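Local coordinates for protein prophenoloxidase b (Marsupenaeus japonicus, PDB 3WKY) that is the precursor of a crustacean hemolymph phenoloxidase that probably oxidises phenols at a type 3 dinuclear copper centre, at residues Tyr16-Ser21 against Thr136-Arg141; Val143-Ile148 against His262-Asn267. All blocks are in the same frame, centred on the assembly; numbering follows the deposited sequence.

Interaction 1. Residues Tyr16-Ser21 against Thr136-Arg141; sequences YLPYES and TVLPDR
Tyr19 and Asp140 meet tip to tip, the phenol hydroxyl donating to the carboxylate with Tyr19 OH 2.7 Å from Asp140 OD2. Ring and carboxylate planes stand 62° apart, and the acceptor oxygen is approached from above its own plane. Tyr19 CG lies anti to the carbonyl carbon (chi1 -62°), beside the backbone N. Arg141 NH1 adds a weak, bent hydrogen bond to the hydroxyl (127°) and forms a salt bridge with Asp140: NH1 lies 2.8 Å from Asp140 OD1, in the guanidinium plane and on the syn lone pair. Both carboxylate oxygens are thus engaged, OD2 by the phenol and OD1 by the guanidinium, while Arg141 NE forms a second salt bridge with Glu385.

Apolar packing fills in beside this polar group. Leu138 CD2 touches Pro18 CG and Tyr19 CE2, at 3.9 Å each, and Pro18 CG lies 4.3 Å from Val137 CG1. Leu113 of helix 109-122 packs against Pro18, Val137 and Leu138.

A water donates to Thr136 OG1 and contacts Tyr16 OH weakly. Through Pro18 and Tyr19, its two central residues, the type I beta turn Leu17 to Glu20 joins the N-terminal region to 136-141, part of the hemocyanin copper-containing family region.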
loop_
_atom_site.group_PDB
_atom_site.type_symbol
_atom_site.label_atom_id
_atom_site.label_comp_id
_atom_site.label_asym_id
_atom_site.label_seq_id
_atom_site.Cartn_x
_atom_site.Cartn_y
_atom_site.Cartn_z
ATOM N N TYR A 16 -28.842 40.743 20.642
ATOM C CA TYR A 16 -28.816 40.073 21.947
ATOM C C TYR A 16 -29.711 38.833 22.057
ATOM O O TYR A 16 -30.678 38.685 21.312
ATOM C CB TYR A 16 -29.149 41.063 23.065
ATOM C CG TYR A 16 -28.083 42.110 23.263
ATOM C CD1 TYR A 16 -26.838 41.977 22.659
ATOM C CD2 TYR A 16 -28.313 43.228 24.052
ATOM C CE1 TYR A 16 -25.853 42.930 22.829
ATOM C CE2 TYR A 16 -27.328 44.187 24.231
ATOM C CZ TYR A 16 -26.100 44.030 23.612
ATOM O OH TYR A 16 -25.112 44.974 23.777
ATOM N N LEU A 17 -29.353 37.955 22.997
ATOM C CA LEU A 17 -30.078 36.711 23.267
ATOM C C LEU A 17 -30.576 36.013 21.996
ATOM O O LEU A 17 -31.775 35.787 21.846
ATOM C CB LEU A 17 -31.257 36.991 24.213
ATOM C CG LEU A 17 -30.922 37.720 25.518
ATOM C CD1 LEU A 17 -32.180 37.905 26.372
ATOM C CD2 LEU A 17 -29.838 37.000 26.315
ATOM N N PRO A 18 -29.654 35.678 21.070
ATOM C CA PRO A 18 -30.081 35.192 19.753
ATOM C C PRO A 18 -30.774 33.826 19.773
ATOM O O PRO A 18 -31.446 33.487 18.797
ATOM C CB PRO A 18 -28.762 35.127 18.956
ATOM C CG PRO A 18 -27.694 34.998 19.991
ATOM C CD PRO A 18 -28.184 35.787 21.177
ATOM N N TYR A 19 -30.618 33.058 20.848
ATOM C CA TYR A 19 -31.283 31.757 20.925
ATOM C C TYR A 19 -32.640 31.842 21.621
ATOM O O TYR A 19 -33.332 30.832 21.759
ATOM C CB TYR A 19 -30.414 30.742 21.658
ATOM C CG TYR A 19 -29.093 30.448 20.982
ATOM C CD1 TYR A 19 -29.023 29.583 19.895
ATOM C CD2 TYR A 19 -27.915 31.023 21.442
ATOM C CE1 TYR A 19 -27.810 29.307 19.280
ATOM C CE2 TYR A 19 -26.702 30.749 20.840
ATOM C CZ TYR A 19 -26.656 29.889 19.760
ATOM O OH TYR A 19 -25.442 29.619 19.166
ATOM N N GLU A 20 -33.014 33.034 22.076
ATOM C CA GLU A 20 -34.299 33.196 22.754
ATOM C C GLU A 20 -35.330 33.767 21.797
ATOM O O GLU A 20 -34.980 34.301 20.747
ATOM C CB GLU A 20 -34.157 34.078 23.997
ATOM C CG GLU A 20 -33.126 33.586 25.015
ATOM C CD GLU A 20 -33.492 32.250 25.648
ATOM O OE1 GLU A 20 -34.683 31.877 25.618
ATOM O OE2 GLU A 20 -32.590 31.572 26.184
ATOM N N SER A 21 -36.607 33.630 22.143
ATOM C CA SER A 21 -37.672 34.181 21.313
ATOM C C SER A 21 -37.616 35.701 21.322
ATOM O O SER A 21 -37.013 36.307 22.210
ATOM C CB SER A 21 -39.042 33.739 21.831
ATOM O OG SER A 21 -39.320 34.360 23.073
ATOM N N THR A 136 -19.606 38.455 22.896
ATOM C CA THR A 136 -20.670 38.828 23.837
ATOM C C THR A 136 -22.047 38.422 23.321
ATOM O O THR A 136 -23.015 38.395 24.077
ATOM C CB THR A 136 -20.679 40.347 24.121
ATOM O OG1 THR A 136 -21.117 41.044 22.946
ATOM C CG2 THR A 136 -19.294 40.816 24.520
ATOM N N VAL A 137 -22.119 38.111 22.027
ATOM C CA VAL A 137 -23.360 37.738 21.352
ATOM C C VAL A 137 -23.469 36.217 21.191
ATOM O O VAL A 137 -24.528 35.633 21.416
ATOM C CB VAL A 137 -23.438 38.402 19.955
ATOM C CG1 VAL A 137 -24.629 37.888 19.163
ATOM C CG2 VAL A 137 -23.504 39.913 20.090
ATOM N N LEU A 138 -22.366 35.578 20.800
ATOM C CA LEU A 138 -22.341 34.120 20.629
ATOM C C LEU A 138 -21.182 33.518 21.413
ATOM O O LEU A 138 -20.249 32.977 20.820
ATOM C CB LEU A 138 -22.194 33.750 19.143
ATOM C CG LEU A 138 -23.366 33.976 18.190
ATOM C CD1 LEU A 138 -22.983 33.636 16.750
ATOM C CD2 LEU A 138 -24.582 33.158 18.613
ATOM N N PRO A 139 -21.218 33.619 22.753
ATOM C CA PRO A 139 -20.082 33.089 23.511
ATOM C C PRO A 139 -19.840 31.591 23.289
ATOM O O PRO A 139 -18.697 31.155 23.462
ATOM C CB PRO A 139 -20.461 33.370 24.979
ATOM C CG PRO A 139 -21.917 33.691 24.963
ATOM C CD PRO A 139 -22.215 34.271 23.628
ATOM N N ASP A 140 -20.871 30.841 22.903
ATOM C CA ASP A 140 -20.733 29.397 22.678
ATOM C C ASP A 140 -19.724 29.078 21.567
ATOM O O ASP A 140 -19.208 27.956 21.507
ATOM C CB ASP A 140 -22.083 28.755 22.334
ATOM C CG ASP A 140 -22.628 29.224 20.989
ATOM O OD1 ASP A 140 -22.208 28.690 19.938
ATOM O OD2 ASP A 140 -23.483 30.133 20.968
ATOM N N ARG A 141 -19.451 30.052 20.696
ATOM C CA ARG A 141 -18.508 29.855 19.592
ATOM C C ARG A 141 -17.054 29.950 20.014
ATOM O O ARG A 141 -16.170 29.573 19.241
ATOM C CB ARG A 141 -18.761 30.854 18.446
ATOM C CG ARG A 141 -20.141 30.760 17.791
ATOM C CD ARG A 141 -20.365 29.455 17.021
ATOM N NE ARG A 141 -21.362 29.633 15.969
ATOM C CZ ARG A 141 -22.676 29.456 16.128
ATOM N NH1 ARG A 141 -23.177 29.102 17.308
ATOM N NH2 ARG A 141 -23.495 29.646 15.105
HETATM O O HOH W 1 -22.072 43.333 24.217
#

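Interaction 2. Residues Val143-Ile148 against His262-Asn267; sequences VPTFII and HLTTGN. With NA (sodium ion), chain P.
Thr145, in the first turn of helix 145-160, carries the tight part of this contact against His262 and Thr264. Its backbone N donates to His262 O over 2.9 Å in a nearly straight bond (163°), coming from above the carbonyl plane. The same oxygen receives a CH...O contact from Pro144 CA at 3.2 Å. A proline at the N-cap position has no side-chain acceptor to offer, and here the loop carbonyl meets an NH of the first turn. Thr145 OG1 is anti to the carbonyl carbon (chi1 -60°), which brings it 2.7 Å from Thr264 OG1 in a hydroxyl-hydroxyl hydrogen bond; Thr145 CG2 packs against the same Thr264 OG1. Leu263 CD2 presses on Val143 O at 3.5 Å.

Beside these direct contacts the join is looser and runs through water. A water 2.7 Å from Val143 O, probably donating to it, accepts from Thr264 N (3.0 Å) and so bridges the backbones. Residues 265-267 then diverge from 143-148. Away from that segment, Thr265 OG1 binds a sodium ion at 2.8 Å. The same hydroxyl accepts from Asn267 N at 3.3 Å, forming an ST turn. An alanine at Thr265 would probably leave the sodium without this ligand and Asn267 N without its acceptor, freeing the turn to shift. His262 NE2 bonds to Ser375 O of the second subunit, so the loop also faces a subunit interface.

The chemistry implies a join made largely of backbone groups and hydroxyls, completed by one bridging water.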
loop_
_atom_site.group_PDB
_atom_site.type_symbol
_atom_site.label_atom_id
_atom_site.label_comp_id
_atom_site.label_asym_id
_atom_site.label_seq_id
_atom_site.Cartn_x
_atom_site.Cartn_y
_atom_site.Cartn_z
ATOM N N VAL A 143 -16.008 29.610 23.706
ATOM C CA VAL A 143 -15.790 29.096 25.058
ATOM C C VAL A 143 -16.141 27.603 25.072
ATOM O O VAL A 143 -17.180 27.218 24.541
ATOM C CB VAL A 143 -16.692 29.857 26.066
ATOM C CG1 VAL A 143 -16.539 29.307 27.476
ATOM C CG2 VAL A 143 -16.383 31.364 26.029
ATOM N N PRO A 144 -15.268 26.766 25.663
ATOM C CA PRO A 144 -15.482 25.313 25.584
ATOM C C PRO A 144 -16.783 24.880 26.215
ATOM O O PRO A 144 -17.262 25.498 27.173
ATOM C CB PRO A 144 -14.327 24.737 26.401
ATOM C CG PRO A 144 -13.276 25.807 26.384
ATOM C CD PRO A 144 -14.020 27.101 26.365
ATOM N N THR A 145 -17.342 23.811 25.669
ATOM C CA THR A 145 -18.563 23.204 26.173
ATOM C C THR A 145 -18.581 23.090 27.693
ATOM O O THR A 145 -19.549 23.502 28.344
ATOM C CB THR A 145 -18.706 21.801 25.590
ATOM O OG1 THR A 145 -18.772 21.886 24.156
ATOM C CG2 THR A 145 -19.957 21.110 26.134
ATOM N N PHE A 146 -17.506 22.550 28.261
ATOM C CA PHE A 146 -17.501 22.280 29.690
ATOM C C PHE A 146 -17.566 23.558 30.525
ATOM O O PHE A 146 -18.149 23.555 31.607
ATOM C CB PHE A 146 -16.342 21.351 30.099
ATOM C CG PHE A 146 -14.996 22.028 30.220
ATOM C CD1 PHE A 146 -14.214 22.269 29.104
ATOM C CD2 PHE A 146 -14.489 22.361 31.464
ATOM C CE1 PHE A 146 -12.968 22.860 29.217
ATOM C CE2 PHE A 146 -13.243 22.949 31.587
ATOM C CZ PHE A 146 -12.485 23.205 30.457
ATOM N N ILE A 147 -17.004 24.645 30.007
ATOM C CA ILE A 147 -17.032 25.923 30.707
ATOM C C ILE A 147 -18.418 26.569 30.677
ATOM O O ILE A 147 -18.888 27.098 31.689
ATOM C CB ILE A 147 -15.989 26.878 30.136
ATOM C CG1 ILE A 147 -14.606 26.269 30.327
ATOM C CG2 ILE A 147 -16.041 28.234 30.845
ATOM C CD1 ILE A 147 -14.256 26.095 31.792
ATOM N N ILE A 148 -19.067 26.533 29.517
ATOM C CA ILE A 148 -20.446 26.996 29.417
ATOM C C ILE A 148 -21.352 26.177 30.355
ATOM O O ILE A 148 -22.203 26.736 31.049
ATOM C CB ILE A 148 -20.962 26.939 27.965
ATOM C CG1 ILE A 148 -20.145 27.875 27.064
ATOM C CG2 ILE A 148 -22.460 27.250 27.898
ATOM C CD1 ILE A 148 -20.264 29.369 27.404
ATOM N N HIS A 262 -14.296 20.993 21.008
ATOM C CA HIS A 262 -14.933 21.122 22.324
ATOM C C HIS A 262 -15.883 22.324 22.387
ATOM O O HIS A 262 -15.836 23.112 23.331
ATOM C CB HIS A 262 -13.876 21.182 23.436
ATOM C CG HIS A 262 -13.089 19.914 23.583
ATOM N ND1 HIS A 262 -11.939 19.662 22.865
ATOM C CD2 HIS A 262 -13.301 18.817 24.347
ATOM C CE1 HIS A 262 -11.472 18.468 23.190
ATOM N NE2 HIS A 262 -12.275 17.939 24.092
ATOM N N LEU A 263 -16.729 22.455 21.370
ATOM C CA LEU A 263 -17.714 23.542 21.286
ATOM C C LEU A 263 -19.114 22.985 21.078
ATOM O O LEU A 263 -19.291 22.003 20.351
ATOM C CB LEU A 263 -17.397 24.474 20.115
ATOM C CG LEU A 263 -16.088 25.269 20.169
ATOM C CD1 LEU A 263 -15.928 26.074 18.886
ATOM C CD2 LEU A 263 -16.037 26.188 21.392
ATOM N N THR A 264 -20.109 23.632 21.686
ATOM C CA THR A 264 -21.510 23.238 21.533
ATOM C C THR A 264 -22.335 24.497 21.298
ATOM O O THR A 264 -22.183 25.475 22.039
ATOM C CB THR A 264 -22.021 22.537 22.804
ATOM O OG1 THR A 264 -21.187 21.400 23.094
ATOM C CG2 THR A 264 -23.474 22.078 22.641
ATOM N N THR A 265 -23.193 24.495 20.278
ATOM C CA THR A 265 -23.987 25.701 19.980
ATOM C C THR A 265 -25.096 25.885 21.008
ATOM O O THR A 265 -25.366 24.985 21.802
ATOM C CB THR A 265 -24.652 25.667 18.592
ATOM O OG1 THR A 265 -25.738 24.724 18.591
ATOM C CG2 THR A 265 -23.645 25.311 17.503
ATOM N N GLY A 266 -25.745 27.048 20.974
ATOM C CA GLY A 266 -26.798 27.363 21.923
ATOM C C GLY A 266 -28.046 26.530 21.719
ATOM O O GLY A 266 -28.939 26.521 22.570
ATOM N N ASN A 267 -28.117 25.838 20.587
ATOM C CA ASN A 267 -29.195 24.891 20.352
ATOM C C ASN A 267 -28.808 23.490 20.810
ATOM O O ASN A 267 -29.475 22.514 20.466
ATOM C CB ASN A 267 -29.594 24.868 18.870
ATOM C CG ASN A 267 -30.163 26.191 18.395
ATOM O OD1 ASN A 267 -29.698 26.760 17.404
ATOM N ND2 ASN A 267 -31.172 26.688 19.098
HETATM NA NA NA P . -26.932 25.290 16.084
HETATM O O HOH W 2 -19.211 25.884 23.449
#

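How the interactions relate
Interactions 1 and 2 come in series along the chain, the first closing before the second opens, and their centres lie 12 Å apart on the same side of the chain's centre. Residues 136-141 and 143-148 are nearly consecutive, on the way from helix 134-137 to helix 145-160, and the 262-267 loop lies against both. Tyr19 OH makes a probable hydrogen bond to Gly266 N (3.2 Å), Asp140 CB packs on Thr264 O, and Arg141 O on Leu263 CD1. The Tyr19 side chain is also about 5 Å from the bound sodium ion. The N-terminal loop, the segment between helices 134-137 and 145-160 and the later 262-267 loop thus meet in one continuous patch.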